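Local coordinates for alkyl hydroperoxide reductase E (Mycobacterium tuberculosis, PDB 5C04), which probably reduces hydrogen peroxide and organic hydroperoxides to water and alcohols as a thiol-specific, mycoredoxin-dependent peroxidase, helping to protect the cell against oxidative stress, at residues Arg117-Val122 with Glu138-Arg143. The protein carries 1 engineered substitution. Numbering follows the deposited sequence.
Sequences RGTFVV and EVRDQR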
# COMPACT_ATOMS: atom_id res chain seq x y z
N ARG A 117 1.92 2.56 -16.14
CA ARG A 117 3.33 2.87 -16.35
C ARG A 117 3.45 4.19 -17.13
O ARG A 117 3.81 4.21 -18.32
CB ARG A 117 4.04 1.69 -17.05
CG ARG A 117 4.05 0.45 -16.18
CD ARG A 117 4.96 -0.69 -16.69
NE ARG A 117 4.59 -1.90 -15.96
CZ ARG A 117 4.91 -2.16 -14.70
NH1 ARG A 117 5.76 -1.39 -14.05
NH2 ARG A 117 4.35 -3.21 -14.08
N GLY A 118 3.14 5.27 -16.44
CA GLY A 118 3.21 6.62 -16.98
C GLY A 118 4.59 7.19 -16.76
O GLY A 118 5.19 7.02 -15.70
N THR A 119 5.13 7.90 -17.75
CA THR A 119 6.42 8.53 -17.59
C THR A 119 6.36 9.93 -18.19
O THR A 119 5.81 10.10 -19.28
CB THR A 119 7.55 7.80 -18.33
OG1 THR A 119 7.35 6.38 -18.31
CG2 THR A 119 8.92 8.19 -17.76
N PHE A 120 6.93 10.88 -17.50
CA PHE A 120 6.99 12.26 -17.97
C PHE A 120 8.35 12.83 -17.73
O PHE A 120 9.05 12.46 -16.79
CB PHE A 120 5.96 13.11 -17.22
CG PHE A 120 4.57 12.62 -17.39
CD1 PHE A 120 4.06 11.70 -16.49
CD2 PHE A 120 3.76 13.09 -18.40
CE1 PHE A 120 2.79 11.21 -16.64
CE2 PHE A 120 2.48 12.62 -18.56
CZ PHE A 120 1.98 11.68 -17.66
N VAL A 121 8.77 13.73 -18.62
CA VAL A 121 9.89 14.59 -18.33
C VAL A 121 9.36 16.02 -18.28
O VAL A 121 8.64 16.46 -19.19
CB VAL A 121 11.01 14.46 -19.38
CG1 VAL A 121 12.07 15.53 -19.10
CG2 VAL A 121 11.59 13.06 -19.37
N VAL A 122 9.68 16.70 -17.18
CA VAL A 122 9.25 18.06 -16.90
C VAL A 122 10.47 18.94 -17.05
O VAL A 122 11.51 18.69 -16.43
CB VAL A 122 8.67 18.21 -15.47
CG1 VAL A 122 8.15 19.62 -15.24
CG2 VAL A 122 7.56 17.21 -15.22
N GLU A 138 3.07 -4.24 -19.52
CA GLU A 138 4.07 -3.84 -20.47
C GLU A 138 5.33 -3.36 -19.75
O GLU A 138 5.30 -3.12 -18.53
CB GLU A 138 3.54 -2.72 -21.36
CG GLU A 138 2.43 -3.16 -22.30
CD GLU A 138 2.00 -2.03 -23.21
OE1 GLU A 138 1.24 -1.15 -22.74
OE2 GLU A 138 2.43 -2.03 -24.39
N VAL A 139 6.43 -3.25 -20.48
CA VAL A 139 7.72 -2.76 -20.01
C VAL A 139 8.16 -1.59 -20.85
O VAL A 139 8.16 -1.69 -22.08
CB VAL A 139 8.82 -3.85 -20.10
CG1 VAL A 139 10.14 -3.35 -19.51
CG2 VAL A 139 8.35 -5.09 -19.40
N ARG A 140 8.59 -0.49 -20.22
CA ARG A 140 8.99 0.70 -20.95
C ARG A 140 10.41 0.57 -21.49
O ARG A 140 11.22 -0.20 -20.97
CB ARG A 140 8.85 1.93 -20.06
CG ARG A 140 7.41 2.24 -19.74
CD ARG A 140 7.29 3.30 -18.66
NE ARG A 140 7.44 2.70 -17.35
CZ ARG A 140 7.02 3.28 -16.23
NH1 ARG A 140 6.57 4.53 -16.26
NH2 ARG A 140 7.09 2.61 -15.10
N ASP A 141 10.69 1.35 -22.54
CA ASP A 141 12.01 1.45 -23.15
C ASP A 141 12.70 2.70 -22.59
O ASP A 141 12.37 3.83 -22.96
CB ASP A 141 11.83 1.56 -24.67
CG ASP A 141 13.14 1.62 -25.42
OD1 ASP A 141 14.21 1.68 -24.78
OD2 ASP A 141 13.06 1.62 -26.67
N GLN A 142 13.62 2.48 -21.66
CA GLN A 142 14.26 3.58 -20.96
C GLN A 142 15.23 4.42 -21.83
O GLN A 142 15.58 5.52 -21.47
CB GLN A 142 14.92 3.08 -19.66
CG GLN A 142 13.92 2.41 -18.73
CD GLN A 142 14.44 2.12 -17.33
OE1 GLN A 142 15.50 2.58 -16.94
NE2 GLN A 142 13.68 1.34 -16.57
N ARG A 143 15.54 3.93 -23.02
CA ARG A 143 16.27 4.76 -23.98
C ARG A 143 15.54 6.07 -24.32
O ARG A 143 16.15 7.11 -24.56
CB ARG A 143 16.51 4.01 -25.30
CG ARG A 143 17.21 2.67 -25.20
CD ARG A 143 17.36 2.10 -26.61
NE ARG A 143 16.06 2.00 -27.27
CZ ARG A 143 15.84 2.06 -28.59
NH1 ARG A 143 16.84 2.18 -29.46
NH2 ARG A 143 14.59 1.97 -29.04
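Arg140 reaches from the loop ahead of helix 143-150 onto Arg117, Gly118 and Thr119 of strand 114-122, part of the central sheet of this thioredoxin-fold peroxiredoxin. The contact is buried and adjoins the active site: the side chain of Arg117 comes within about 3 Å of that of Cys46, the probable peroxidatic cysteine.

The packing is of one arginine on another. CB of Arg117 sits over the centre of the Arg140 guanidinium, 3.5 Å from CZ, so that the flat group rests on the aliphatic root of Arg117. The bend at chi3 (-82°) turns the Arg140 guanidinium so that one face meets CB of Arg117, whereas Arg117 stays extended from CG to NE and carries its own guanidinium past this packing. The two planes lie 63° apart, and the like-charged tips, Arg117 NH1 and Arg140 NH2, are 4.3 Å from each other. Glu49 OE1 on helix 44-55 forms salt bridges with both, which would offset their repulsion and ties strand and loop to the helix that bears Cys46.

Polar contacts gather at the ends of the two arginines. Phe37 O accepts a further hydrogen bond from Arg140 NH2, and Pro136 O one from Arg117 NH2. Along the Arg117 chain, NE lies 2.9 Å from Glu138 O, the carbonyl lying obliquely to the guanidinium. Across the contact Arg140 NH1 donates to Thr119 OG1 over 2.9 Å (N-H...O 149°), with OG1 tilted out of the guanidinium plane. OG1 has a second hydrogen-bonding partner in Glu132 OE2 on strand 128-134. Gly118 O lies at the edge of the Arg140 guanidinium, in its plane, 2.9 Å from NH1.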